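Local coordinates for lectin-like protein (Entamoeba histolytica HM-1:IMSS-A, PDB 5ZBT), which is of unknown biological function but, as the legume lectin-like domain of an ERGIC-53-like membrane protein, may bind D-mannose, at residues I124-E129 against I184-N189; L86-K91 against G96-W101; L28-P33 against N54-T59; L208-T213 against Q225-Y230. One frame throughout, in Å; residues are numbered along the deposited sequence.

From the N terminus, contact 3 comes first: it closes a loop of helix 36-42 and two short strands, bringing residues 28-33 and 54-59 together. Contact 2 follows within a much tighter loop, where the chain passes from strand 80-90 in one sheet to strand 97-103 in the other. Contact 1 spans the longest excursion, from strand 122-127 to strand 181-188, and contact 4 closes the short link from strand 207-213 to strand 220-231. The four run in series; none nests or crosses. Contacts 1, 2 and 4 bridge the two sheets, whereas contact 3 packs segment 28-33 against strand 56-59, both bonded to strand 220-231; its centre is about 8 Å from that of contact 4.

Contact 1: I124-E129 against I184-N189; sequences IFINFE and IEIMVN
Ile124 packs its outer carbons against the delta methyl of Ile184, and the spread of distances shows a shallow apolar overlap instead of a single touching point. Ile184 CD1 lies 4.2 Å from Ile124 CD1 and 4.3 Å from Ile124 CG2. The two gamma methyls, Ile124 CG2 and Ile184 CG2, stand 4.4 Å apart beside them. Ile184 reaches this place because its CD1 is folded back from the extended course (chi2 -65°), which turns the methyl across the branches of Ile124.

Two residues further along, Ile126 meets Ile186 more sparingly. Here the approach is methyl to methyl, 4.3 Å from Ile126 CD1 to Ile186 CD1. The Ile126 chain is stretched straight (chi2 179°), so its CD1 projects well into the gap. The backbones explain the thinner contact: the CA atoms of Ile124 and Ile184 are 8.7 Å apart, but those of Ile126 and Ile186 are 10.4 Å apart. Both pairs advance in the same direction along the chain, and no hydrogen bond joins the segments.

All four isoleucines are buried between the sheets of the lectin sandwich. Ile136 of strand 135-142 touches both Ile126 and Ile186, while Ile173 and Leu171 of strand 170-176 pack on Ile124 and Ile184 respectively. Ile126 also meets Leu86 of strand 80-90, and Val159 from a loop covers Ile186.

Contact 2: L86-K91 against G96-W101; sequences LNIICK and GGMGVW
Dispersion accounts for the whole direct contact, and Met98 is its sole contributor from residues 96-101. Its sulfur faces two aliphatic side chains: Leu86 CG is 4.2 Å from Met98 SD, and Ile88 CD1 is 4.4 Å from the same sulfur. The methyl end adds to the first of these, with Leu86 CD1 4.3 Å from Met98 CE. An extended middle torsion (chi2 -176°) carries the sulfur out from strand 97-103 across the space between the sheets, and the last torsion (chi3 76°) then bends the methyl towards Leu86 and away from Ile88. The span is wide, 9.9 Å from Leu86 CA to Met98 CA, and side chains alone cross it. Leu84, Tyr222 and Ala212 also pack on Met98.

Hydrogen bonds lie around this apolar patch and do not cross it. The backbone amide of Gly96 is bound by the carboxylate of Glu129, through OE2. At the far end, the indole nitrogen of Trp101 bonds the hydroxyl of Ser211.

The third kind of link is covalent: Cys90 and Cys94 form a disulfide that fastens the short connection between the segments. Chemically, then, the connection carries a disulfide and, at Gly96, a hydrogen bond to Glu129, while Trp101 is anchored separately to strand 207-213. The sheet-to-sheet interface is a thioether resting on branched aliphatic groups, a junction with no directional bond and no polar side-chain group to satisfy.

Contact 3: L28-P33 against N54-T59; sequences LSFREP and NYVQIT
Ser29 OG, one residue before the Phe30 that packs on Val56, is held by two partners: the backbone amide of Tyr229 and the carboxylate of Asp26, which also forms a salt bridge with Arg31. The following residue is tied to the same strand as Tyr229, by a backbone hydrogen bond between Phe30 and Leu227. Residues 28-33 are thus bound to the edge of strand 220-231, the strand that also pairs with strand 56-59, and this places the Phe30 ring beside Val56.

The closest approach is Phe30 CE2 to Val56 CG2, 3.8 Å, with the neighbouring ring carbons CD2 and CZ only slightly farther from the same methyl. With CG between the backbone N and the carbonyl carbon (chi1 47°), the phenyl group turns inward, and it meets the methyl obliquely. Met69 of strand 66-71 touches both partners, while Val39 of helix 36-42 packs on Phe30.

Nearer the surface the segments approach through polar groups without bonding. Glu32 OE2 stays 4.5 Å from Asn54 O, and that carbonyl takes a weak hydrogen bond from Gln225 NE2.

The chemistry is therefore layered: Phe30 and Val56 form a buried apolar pair, bonds to strand 220-231 supply the fixed alignment, and Glu32 OE2 and Asn54 O, neither able to donate if the carboxylate is ionised, probably add little cohesion.

Contact 4: L208-T213 against Q225-Y230; sequences LGISAT and QSLHYY
Leu208 and Leu227 reach toward each other tip to tip, their CD2 methyls only 3.6 Å apart (Leu208 CD2 to Leu227 CD2). The two leucines adopt nearly the same shape. In each, CG stands opposite the backbone nitrogen (chi1 -177° in Leu208 and 174° in Leu227), and the second torsion leaves CD2 as the branch that extends furthest from CA. In Leu227 this is plain from the lengths: CD2 lies 3.9 Å from its own CA, whereas CD1 lies 3.2 Å from it. Each side chain therefore spends its full reach on crossing the gap.

Ile210 supplies the second touch, with its CD1 4.3 Å from Leu227 CD2. Its chain is likewise drawn out (chi2 167°), and its methyl comes to the same Leu227 branch that Leu208 meets. Leu227 CD2 thus carries both contacts. Tyr229 begins in the direction of Leu208, but its ring leads away to pack on Leu77 and Phe80.

The closest CA pairs, Ile210 with Leu227 at 10.3 Å and Leu208 with Tyr229 at 10.8 Å, show that the strands advance in opposite senses, at a separation that side chains alone can bridge. Tyr43 packs on both leucines. Extended aliphatic chains meeting between two facing antiparallel sheets, with no hydrogen bond across, are the core packing of a beta sandwich, here the legume lectin-like fold.

Contact 1: I124-E129 against I184-N189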
loop_
_atom_site.group_PDB
_atom_site.type_symbol
_atom_site.label_atom_id
_atom_site.label_comp_id
_atom_site.label_asym_id
_atom_site.label_seq_id
_atom_site.Cartn_x
_atom_site.Cartn_y
_atom_site.Cartn_z
ATOM N N ILE A 124 2.673 -2.080 4.983
ATOM C CA ILE A 124 3.652 -1.137 4.438
ATOM C C ILE A 124 2.956 0.213 4.352
ATOM O O ILE A 124 1.945 0.352 3.645
ATOM C CB ILE A 124 4.178 -1.589 3.063
ATOM C CG1 ILE A 124 4.674 -3.029 3.145
ATOM C CG2 ILE A 124 5.288 -0.699 2.564
ATOM C CD1 ILE A 124 4.416 -3.817 1.905
ATOM N N PHE A 125 3.482 1.205 5.073
ATOM C CA PHE A 125 2.800 2.477 5.263
ATOM C C PHE A 125 3.649 3.622 4.735
ATOM O O PHE A 125 4.868 3.653 4.937
ATOM C CB PHE A 125 2.473 2.721 6.749
ATOM C CG PHE A 125 1.799 1.553 7.429
ATOM C CD1 PHE A 125 0.680 0.949 6.867
ATOM C CD2 PHE A 125 2.286 1.056 8.623
ATOM C CE1 PHE A 125 0.052 -0.128 7.493
ATOM C CE2 PHE A 125 1.673 -0.032 9.251
ATOM C CZ PHE A 125 0.549 -0.615 8.681
ATOM N N ILE A 126 2.994 4.557 4.052
ATOM C CA ILE A 126 3.569 5.848 3.707
ATOM C C ILE A 126 2.825 6.885 4.529
ATOM O O ILE A 126 1.609 7.047 4.374
ATOM C CB ILE A 126 3.447 6.159 2.206
ATOM C CG1 ILE A 126 3.990 5.008 1.350
ATOM C CG2 ILE A 126 4.160 7.479 1.882
ATOM C CD1 ILE A 126 3.857 5.260 -0.173
ATOM N N ASN A 127 3.534 7.575 5.415
ATOM C CA ASN A 127 2.891 8.487 6.356
ATOM C C ASN A 127 3.345 9.919 6.107
ATOM O O ASN A 127 4.549 10.194 6.088
ATOM C CB ASN A 127 3.197 8.086 7.791
ATOM C CG ASN A 127 2.637 9.074 8.774
ATOM O OD1 ASN A 127 1.434 9.135 8.960
ATOM N ND2 ASN A 127 3.497 9.882 9.380
ATOM N N PHE A 128 2.373 10.825 5.904
ATOM C CA PHE A 128 2.608 12.267 5.806
ATOM C C PHE A 128 2.209 13.032 7.067
ATOM O O PHE A 128 2.704 14.149 7.278
ATOM C CB PHE A 128 1.827 12.878 4.624
ATOM C CG PHE A 128 2.248 12.375 3.272
ATOM C CD1 PHE A 128 1.724 11.186 2.766
ATOM C CD2 PHE A 128 3.145 13.097 2.498
ATOM C CE1 PHE A 128 2.105 10.719 1.515
ATOM C CE2 PHE A 128 3.532 12.648 1.239
ATOM C CZ PHE A 128 3.018 11.454 0.741
ATOM N N GLU A 129 1.327 12.462 7.894
ATOM C CA GLU A 129 0.797 13.143 9.072
ATOM C C GLU A 129 1.895 13.378 10.107
ATOM O O GLU A 129 2.566 12.435 10.536
ATOM C CB GLU A 129 -0.332 12.309 9.673
ATOM C CG GLU A 129 -1.097 12.981 10.812
ATOM C CD GLU A 129 -2.300 13.776 10.337
ATOM O OE1 GLU A 129 -3.086 14.220 11.189
ATOM O OE2 GLU A 129 -2.469 13.960 9.114
ATOM N N ILE A 184 11.836 -2.905 0.167
ATOM C CA ILE A 184 10.971 -1.779 -0.169
ATOM C C ILE A 184 11.837 -0.699 -0.796
ATOM O O ILE A 184 12.855 -0.298 -0.218
ATOM C CB ILE A 184 10.244 -1.212 1.065
ATOM C CG1 ILE A 184 9.640 -2.326 1.930
ATOM C CG2 ILE A 184 9.180 -0.218 0.640
ATOM C CD1 ILE A 184 8.556 -3.111 1.268
ATOM N N GLU A 185 11.431 -0.235 -1.975
ATOM C CA GLU A 185 12.036 0.897 -2.647
ATOM C C GLU A 185 10.919 1.824 -3.080
ATOM O O GLU A 185 9.751 1.435 -3.106
ATOM C CB GLU A 185 12.866 0.456 -3.865
ATOM C CG GLU A 185 14.060 -0.399 -3.481
ATOM C CD GLU A 185 14.579 -1.270 -4.605
ATOM O OE1 GLU A 185 14.019 -1.214 -5.729
ATOM O OE2 GLU A 185 15.563 -2.002 -4.360
ATOM N N ILE A 186 11.269 3.057 -3.416
ATOM C CA ILE A 186 10.284 3.967 -3.984
ATOM C C ILE A 186 10.937 4.776 -5.097
ATOM O O ILE A 186 12.041 5.302 -4.930
ATOM C CB ILE A 186 9.627 4.876 -2.923
ATOM C CG1 ILE A 186 8.453 5.630 -3.563
ATOM C CG2 ILE A 186 10.610 5.850 -2.325
ATOM C CD1 ILE A 186 7.312 5.923 -2.618
ATOM N N MET A 187 10.277 4.815 -6.252
ATOM C CA MET A 187 10.758 5.543 -7.420
ATOM C C MET A 187 10.139 6.935 -7.404
ATOM O O MET A 187 8.926 7.087 -7.575
ATOM C CB MET A 187 10.414 4.799 -8.713
ATOM C CG MET A 187 11.174 5.334 -9.947
ATOM S SD MET A 187 10.632 6.986 -10.512
ATOM C CE MET A 187 8.893 6.680 -10.803
ATOM N N VAL A 188 10.978 7.952 -7.223
ATOM C CA VAL A 188 10.535 9.339 -7.170
ATOM C C VAL A 188 11.373 10.141 -8.151
ATOM O O VAL A 188 12.605 10.104 -8.082
ATOM C CB VAL A 188 10.661 9.928 -5.753
ATOM C CG1 VAL A 188 10.160 11.364 -5.734
ATOM C CG2 VAL A 188 9.902 9.073 -4.748
ATOM N N ASN A 189 10.712 10.862 -9.057
ATOM C CA ASN A 189 11.390 11.735 -10.019
ATOM C C ASN A 189 12.508 10.999 -10.760
ATOM O O ASN A 189 13.665 11.424 -10.774
ATOM C CB ASN A 189 11.919 12.982 -9.326
ATOM C CG ASN A 189 10.807 13.915 -8.919
ATOM O OD1 ASN A 189 9.885 14.156 -9.699
ATOM N ND2 ASN A 189 10.869 14.429 -7.695
#

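Contact 2: L86-K91 against G96-W101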
loop_
_atom_site.group_PDB
_atom_site.type_symbol
_atom_site.label_atom_id
_atom_site.label_comp_id
_atom_site.label_asym_id
_atom_site.label_seq_id
_atom_site.Cartn_x
_atom_site.Cartn_y
_atom_site.Cartn_z
ATOM N N LEU A 86 1.427 6.014 -7.534
ATOM C CA LEU A 86 0.675 6.933 -6.689
ATOM C C LEU A 86 0.222 8.168 -7.455
ATOM O O LEU A 86 0.935 8.679 -8.322
ATOM C CB LEU A 86 1.538 7.387 -5.511
ATOM C CG LEU A 86 1.631 6.574 -4.223
ATOM C CD1 LEU A 86 1.603 5.108 -4.496
ATOM C CD2 LEU A 86 2.923 6.943 -3.531
ATOM N N ASN A 87 -0.965 8.667 -7.094
ATOM C CA ASN A 87 -1.488 9.954 -7.579
ATOM C C ASN A 87 -2.160 10.628 -6.377
ATOM O O ASN A 87 -3.358 10.439 -6.137
ATOM C CB ASN A 87 -2.459 9.739 -8.738
ATOM C CG ASN A 87 -2.902 11.042 -9.400
ATOM O OD1 ASN A 87 -2.508 12.132 -8.995
ATOM N ND2 ASN A 87 -3.737 10.922 -10.428
ATOM N N ILE A 88 -1.383 11.384 -5.602
ATOM C CA ILE A 88 -1.844 11.962 -4.337
ATOM C C ILE A 88 -1.965 13.478 -4.498
ATOM O O ILE A 88 -1.022 14.139 -4.944
ATOM C CB ILE A 88 -0.898 11.599 -3.174
ATOM C CG1 ILE A 88 -0.823 10.085 -2.977
ATOM C CG2 ILE A 88 -1.361 12.231 -1.862
ATOM C CD1 ILE A 88 0.328 9.667 -2.069
ATOM N N ILE A 89 -3.121 14.029 -4.131
ATOM C CA ILE A 89 -3.405 15.456 -4.284
ATOM C C ILE A 89 -3.497 16.094 -2.906
ATOM O O ILE A 89 -4.253 15.624 -2.047
ATOM C CB ILE A 89 -4.701 15.705 -5.077
ATOM C CG1 ILE A 89 -4.621 15.064 -6.462
ATOM C CG2 ILE A 89 -4.949 17.192 -5.219
ATOM C CD1 ILE A 89 -3.337 15.395 -7.190
ATOM N N CYS A 90 -2.743 17.177 -2.705
ATOM C CA CYS A 90 -2.777 17.957 -1.469
ATOM C C CYS A 90 -2.647 19.432 -1.809
ATOM O O CYS A 90 -1.603 19.850 -2.324
ATOM C CB CYS A 90 -1.650 17.551 -0.521
ATOM S SG CYS A 90 -1.334 15.771 -0.462
ATOM N N LYS A 91 -3.693 20.215 -1.511
ATOM C CA LYS A 91 -3.627 21.666 -1.697
ATOM C C LYS A 91 -2.427 22.255 -0.975
ATOM O O LYS A 91 -1.656 23.028 -1.559
ATOM C CB LYS A 91 -4.910 22.339 -1.203
ATOM N N GLY A 96 -2.601 12.388 6.829
ATOM C CA GLY A 96 -2.871 10.963 6.777
ATOM C C GLY A 96 -1.749 10.157 6.143
ATOM O O GLY A 96 -0.566 10.519 6.187
ATOM N N GLY A 97 -2.135 9.029 5.558
ATOM C CA GLY A 97 -1.188 8.169 4.877
ATOM C C GLY A 97 -1.895 7.021 4.190
ATOM O O GLY A 97 -3.120 6.915 4.209
ATOM N N MET A 98 -1.090 6.137 3.621
ATOM C CA MET A 98 -1.524 5.027 2.787
ATOM C C MET A 98 -0.895 3.744 3.300
ATOM O O MET A 98 0.245 3.751 3.763
ATOM C CB MET A 98 -1.059 5.205 1.345
ATOM C CG MET A 98 -2.074 5.636 0.344
ATOM S SD MET A 98 -1.207 5.623 -1.248
ATOM C CE MET A 98 -1.178 3.854 -1.530
ATOM N N GLY A 99 -1.604 2.640 3.164
ATOM C CA GLY A 99 -1.053 1.340 3.504
ATOM C C GLY A 99 -1.236 0.340 2.385
ATOM O O GLY A 99 -2.276 0.314 1.722
ATOM N N VAL A 100 -0.212 -0.481 2.176
ATOM C CA VAL A 100 -0.326 -1.679 1.360
ATOM C C VAL A 100 -0.139 -2.878 2.280
ATOM O O VAL A 100 0.764 -2.892 3.123
ATOM C CB VAL A 100 0.682 -1.686 0.203
ATOM C CG1 VAL A 100 0.469 -2.957 -0.681
ATOM C CG2 VAL A 100 0.532 -0.424 -0.613
ATOM N N TRP A 101 -1.000 -3.868 2.141
ATOM C CA TRP A 101 -1.154 -4.870 3.177
ATOM C C TRP A 101 -1.017 -6.259 2.580
ATOM O O TRP A 101 -1.569 -6.537 1.517
ATOM C CB TRP A 101 -2.519 -4.732 3.864
ATOM C CG TRP A 101 -2.789 -3.396 4.538
ATOM C CD1 TRP A 101 -3.168 -2.214 3.934
ATOM C CD2 TRP A 101 -2.752 -3.131 5.950
ATOM N NE1 TRP A 101 -3.357 -1.239 4.890
ATOM C CE2 TRP A 101 -3.107 -1.777 6.132
ATOM C CE3 TRP A 101 -2.450 -3.915 7.082
ATOM C CZ2 TRP A 101 -3.164 -1.187 7.399
ATOM C CZ3 TRP A 101 -2.513 -3.325 8.342
ATOM C CH2 TRP A 101 -2.867 -1.972 8.484
#

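Contact 3: L28-P33 against N54-T59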
loop_
_atom_site.group_PDB
_atom_site.type_symbol
_atom_site.label_atom_id
_atom_site.label_comp_id
_atom_site.label_asym_id
_atom_site.label_seq_id
_atom_site.Cartn_x
_atom_site.Cartn_y
_atom_site.Cartn_z
ATOM N N LEU A 28 -4.183 -9.665 -9.185
ATOM C CA LEU A 28 -3.741 -8.501 -8.429
ATOM C C LEU A 28 -3.672 -7.232 -9.259
ATOM O O LEU A 28 -4.006 -6.154 -8.763
ATOM C CB LEU A 28 -2.349 -8.765 -7.814
ATOM C CG LEU A 28 -2.170 -10.002 -6.939
ATOM C CD1 LEU A 28 -0.746 -10.115 -6.385
ATOM C CD2 LEU A 28 -3.191 -10.007 -5.802
ATOM N N SER A 29 -3.219 -7.327 -10.504
ATOM C CA SER A 29 -2.839 -6.149 -11.262
ATOM C C SER A 29 -4.052 -5.383 -11.754
ATOM O O SER A 29 -5.072 -5.975 -12.111
ATOM C CB SER A 29 -1.981 -6.538 -12.461
ATOM O OG SER A 29 -0.750 -7.071 -12.032
ATOM N N PHE A 30 -3.935 -4.056 -11.759
ATOM C CA PHE A 30 -4.715 -3.221 -12.664
ATOM C C PHE A 30 -3.778 -2.182 -13.257
ATOM O O PHE A 30 -3.124 -1.428 -12.527
ATOM C CB PHE A 30 -5.926 -2.567 -11.992
ATOM C CG PHE A 30 -5.645 -1.909 -10.671
ATOM C CD1 PHE A 30 -5.702 -2.640 -9.487
ATOM C CD2 PHE A 30 -5.427 -0.541 -10.601
ATOM C CE1 PHE A 30 -5.483 -2.029 -8.264
ATOM C CE2 PHE A 30 -5.214 0.088 -9.381
ATOM C CZ PHE A 30 -5.236 -0.658 -8.211
ATOM N N ARG A 31 -3.694 -2.173 -14.575
ATOM C CA ARG A 31 -2.744 -1.371 -15.321
ATOM C C ARG A 31 -3.466 -0.247 -16.048
ATOM O O ARG A 31 -4.697 -0.219 -16.134
ATOM C CB ARG A 31 -1.970 -2.255 -16.305
ATOM C CG ARG A 31 -1.217 -3.392 -15.612
ATOM C CD ARG A 31 -0.539 -4.336 -16.596
ATOM N NE ARG A 31 -0.495 -5.698 -16.062
ATOM C CZ ARG A 31 -1.496 -6.574 -16.161
ATOM N NH1 ARG A 31 -1.378 -7.789 -15.634
ATOM N NH2 ARG A 31 -2.621 -6.231 -16.786
ATOM N N GLU A 32 -2.661 0.703 -16.570
ATOM C CA GLU A 32 -3.106 1.859 -17.347
ATOM C C GLU A 32 -3.298 1.465 -18.806
ATOM O O GLU A 32 -2.395 0.863 -19.402
ATOM C CB GLU A 32 -2.098 2.994 -17.254
ATOM C CG GLU A 32 -1.990 3.638 -15.877
ATOM C CD GLU A 32 -1.457 5.075 -15.943
ATOM O OE1 GLU A 32 -0.308 5.318 -15.488
ATOM O OE2 GLU A 32 -2.188 5.958 -16.459
ATOM N N PRO A 33 -4.450 1.787 -19.418
ATOM C CA PRO A 33 -5.548 2.527 -18.781
ATOM C C PRO A 33 -6.437 1.635 -17.900
ATOM O O PRO A 33 -6.585 0.443 -18.189
ATOM C CB PRO A 33 -6.331 3.068 -19.979
ATOM C CG PRO A 33 -6.153 1.998 -21.031
ATOM C CD PRO A 33 -4.774 1.400 -20.806
ATOM N N ASN A 54 -8.653 7.481 -15.149
ATOM C CA ASN A 54 -7.196 7.513 -15.050
ATOM C C ASN A 54 -6.633 7.052 -13.703
ATOM O O ASN A 54 -5.409 7.043 -13.545
ATOM C CB ASN A 54 -6.680 8.925 -15.336
ATOM C CG ASN A 54 -7.160 9.464 -16.673
ATOM O OD1 ASN A 54 -7.275 8.717 -17.646
ATOM N ND2 ASN A 54 -7.441 10.772 -16.728
ATOM N N TYR A 55 -7.469 6.681 -12.733
ATOM C CA TYR A 55 -6.961 6.331 -11.408
ATOM C C TYR A 55 -8.092 5.723 -10.589
ATOM O O TYR A 55 -9.277 5.872 -10.920
ATOM C CB TYR A 55 -6.362 7.555 -10.679
ATOM C CG TYR A 55 -7.328 8.715 -10.559
ATOM C CD1 TYR A 55 -8.205 8.812 -9.480
ATOM C CD2 TYR A 55 -7.399 9.691 -11.546
ATOM C CE1 TYR A 55 -9.105 9.865 -9.380
ATOM C CE2 TYR A 55 -8.309 10.751 -11.460
ATOM C CZ TYR A 55 -9.151 10.829 -10.376
ATOM O OH TYR A 55 -10.042 11.879 -10.285
ATOM N N VAL A 56 -7.708 5.017 -9.525
ATOM C CA VAL A 56 -8.636 4.570 -8.495
ATOM C C VAL A 56 -8.513 5.538 -7.321
ATOM O O VAL A 56 -7.429 5.699 -6.740
ATOM C CB VAL A 56 -8.348 3.124 -8.064
ATOM C CG1 VAL A 56 -9.366 2.652 -7.008
ATOM C CG2 VAL A 56 -8.339 2.186 -9.278
ATOM N N GLN A 57 -9.612 6.211 -6.987
ATOM C CA GLN A 57 -9.645 7.064 -5.806
ATOM C C GLN A 57 -9.773 6.184 -4.578
ATOM O O GLN A 57 -10.684 5.351 -4.504
ATOM C CB GLN A 57 -10.805 8.054 -5.869
ATOM C CG GLN A 57 -11.000 8.851 -4.584
ATOM C CD GLN A 57 -12.324 9.643 -4.578
ATOM O OE1 GLN A 57 -12.453 10.652 -5.279
ATOM N NE2 GLN A 57 -13.312 9.164 -3.819
ATOM N N ILE A 58 -8.843 6.333 -3.641
ATOM C CA ILE A 58 -8.955 5.673 -2.344
ATOM C C ILE A 58 -9.705 6.554 -1.348
ATOM O O ILE A 58 -10.693 6.117 -0.756
ATOM C CB ILE A 58 -7.551 5.268 -1.832
ATOM C CG1 ILE A 58 -6.761 4.587 -2.949
ATOM C CG2 ILE A 58 -7.641 4.281 -0.637
ATOM C CD1 ILE A 58 -7.384 3.251 -3.355
ATOM N N THR A 59 -9.269 7.813 -1.163
ATOM C CA THR A 59 -10.029 8.818 -0.421
ATOM C C THR A 59 -10.228 10.076 -1.258
ATOM O O THR A 59 -9.304 10.515 -1.955
ATOM C CB THR A 59 -9.353 9.245 0.903
ATOM O OG1 THR A 59 -8.029 9.753 0.651
ATOM C CG2 THR A 59 -9.315 8.125 1.918
#

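Contact 4: L208-T213 against Q225-Y230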
loop_
_atom_site.group_PDB
_atom_site.type_symbol
_atom_site.label_atom_id
_atom_site.label_comp_id
_atom_site.label_asym_id
_atom_site.label_seq_id
_atom_site.Cartn_x
_atom_site.Cartn_y
_atom_site.Cartn_z
ATOM N N LEU A 208 -3.995 -9.168 -0.811
ATOM C CA LEU A 208 -3.384 -7.866 -1.022
ATOM C C LEU A 208 -4.421 -6.781 -0.748
ATOM O O LEU A 208 -5.497 -6.769 -1.362
ATOM C CB LEU A 208 -2.839 -7.743 -2.445
ATOM C CG LEU A 208 -2.128 -6.409 -2.693
ATOM C CD1 LEU A 208 -0.886 -6.307 -1.800
ATOM C CD2 LEU A 208 -1.753 -6.266 -4.137
ATOM N N GLY A 209 -4.106 -5.875 0.171
ATOM C CA GLY A 209 -4.984 -4.766 0.485
ATOM C C GLY A 209 -4.319 -3.424 0.234
ATOM O O GLY A 209 -3.091 -3.297 0.279
ATOM N N ILE A 210 -5.143 -2.420 -0.042
ATOM C CA ILE A 210 -4.712 -1.031 -0.104
ATOM C C ILE A 210 -5.668 -0.226 0.761
ATOM O O ILE A 210 -6.876 -0.489 0.771
ATOM C CB ILE A 210 -4.685 -0.492 -1.555
ATOM C CG1 ILE A 210 -3.766 -1.345 -2.426
ATOM C CG2 ILE A 210 -4.230 0.994 -1.606
ATOM C CD1 ILE A 210 -3.920 -1.092 -3.903
ATOM N N SER A 211 -5.126 0.735 1.509
ATOM C CA SER A 211 -5.928 1.558 2.405
ATOM C C SER A 211 -5.315 2.944 2.506
ATOM O O SER A 211 -4.148 3.159 2.155
ATOM C CB SER A 211 -6.021 0.945 3.798
ATOM O OG SER A 211 -4.792 1.107 4.473
ATOM N N ALA A 212 -6.110 3.886 3.016
ATOM C CA ALA A 212 -5.585 5.221 3.242
ATOM C C ALA A 212 -6.503 5.968 4.190
ATOM O O ALA A 212 -7.698 5.685 4.280
ATOM C CB ALA A 212 -5.427 6.011 1.928
ATOM N N THR A 213 -5.928 6.932 4.887
ATOM C CA THR A 213 -6.692 7.864 5.697
ATOM C C THR A 213 -6.200 9.272 5.390
ATOM O O THR A 213 -5.013 9.475 5.127
ATOM C CB THR A 213 -6.547 7.555 7.194
ATOM O OG1 THR A 213 -7.344 8.467 7.947
ATOM C CG2 THR A 213 -5.086 7.682 7.648
ATOM N N GLN A 225 -2.750 5.184 -9.441
ATOM C CA GLN A 225 -2.787 5.123 -10.896
ATOM C C GLN A 225 -2.815 3.695 -11.416
ATOM O O GLN A 225 -3.512 3.406 -12.393
ATOM C CB GLN A 225 -1.582 5.840 -11.483
ATOM C CG GLN A 225 -1.683 7.325 -11.418
ATOM C CD GLN A 225 -1.509 7.949 -12.775
ATOM O OE1 GLN A 225 -0.382 8.083 -13.264
ATOM N NE2 GLN A 225 -2.630 8.334 -13.403
ATOM N N SER A 226 -2.033 2.802 -10.813
ATOM C CA SER A 226 -1.910 1.440 -11.318
ATOM C C SER A 226 -1.225 0.576 -10.276
ATOM O O SER A 226 -0.523 1.068 -9.386
ATOM C CB SER A 226 -1.115 1.383 -12.624
ATOM O OG SER A 226 0.180 1.896 -12.415
ATOM N N LEU A 227 -1.432 -0.726 -10.420
ATOM C CA LEU A 227 -0.762 -1.724 -9.605
ATOM C C LEU A 227 -0.337 -2.850 -10.537
ATOM O O LEU A 227 -1.179 -3.435 -11.236
ATOM C CB LEU A 227 -1.684 -2.227 -8.493
ATOM C CG LEU A 227 -1.144 -3.379 -7.643
ATOM C CD1 LEU A 227 0.094 -2.963 -6.818
ATOM C CD2 LEU A 227 -2.252 -3.863 -6.738
ATOM N N HIS A 228 0.971 -3.110 -10.597
ATOM C CA HIS A 228 1.519 -4.194 -11.404
ATOM C C HIS A 228 2.113 -5.228 -10.471
ATOM O O HIS A 228 2.883 -4.883 -9.569
ATOM C CB HIS A 228 2.622 -3.733 -12.366
ATOM C CG HIS A 228 2.166 -2.799 -13.438
ATOM N ND1 HIS A 228 1.838 -1.481 -13.188
ATOM C CD2 HIS A 228 2.030 -2.973 -14.773
ATOM C CE1 HIS A 228 1.486 -0.894 -14.318
ATOM N NE2 HIS A 228 1.594 -1.776 -15.295
ATOM N N TYR A 229 1.765 -6.483 -10.705
ATOM C CA TYR A 229 2.438 -7.619 -10.106
ATOM C C TYR A 229 3.338 -8.240 -11.169
ATOM O O TYR A 229 2.896 -8.486 -12.291
ATOM C CB TYR A 229 1.414 -8.625 -9.577
ATOM C CG TYR A 229 1.923 -10.038 -9.510
ATOM C CD1 TYR A 229 3.056 -10.348 -8.773
ATOM C CD2 TYR A 229 1.277 -11.070 -10.187
ATOM C CE1 TYR A 229 3.545 -11.644 -8.712
ATOM C CE2 TYR A 229 1.761 -12.374 -10.128
ATOM C CZ TYR A 229 2.902 -12.652 -9.382
ATOM O OH TYR A 229 3.416 -13.932 -9.300
ATOM N N TYR A 230 4.609 -8.446 -10.830
ATOM C CA TYR A 230 5.561 -9.106 -11.709
ATOM C C TYR A 230 6.193 -10.267 -10.967
ATOM O O TYR A 230 6.581 -10.133 -9.800
ATOM C CB TYR A 230 6.659 -8.161 -12.198
ATOM C CG TYR A 230 6.162 -7.094 -13.138
ATOM C CD1 TYR A 230 5.684 -7.421 -14.405
ATOM C CD2 TYR A 230 6.169 -5.753 -12.764
ATOM C CE1 TYR A 230 5.220 -6.437 -15.270
ATOM C CE2 TYR A 230 5.706 -4.760 -13.626
ATOM C CZ TYR A 230 5.231 -5.111 -14.869
ATOM O OH TYR A 230 4.773 -4.131 -15.718
#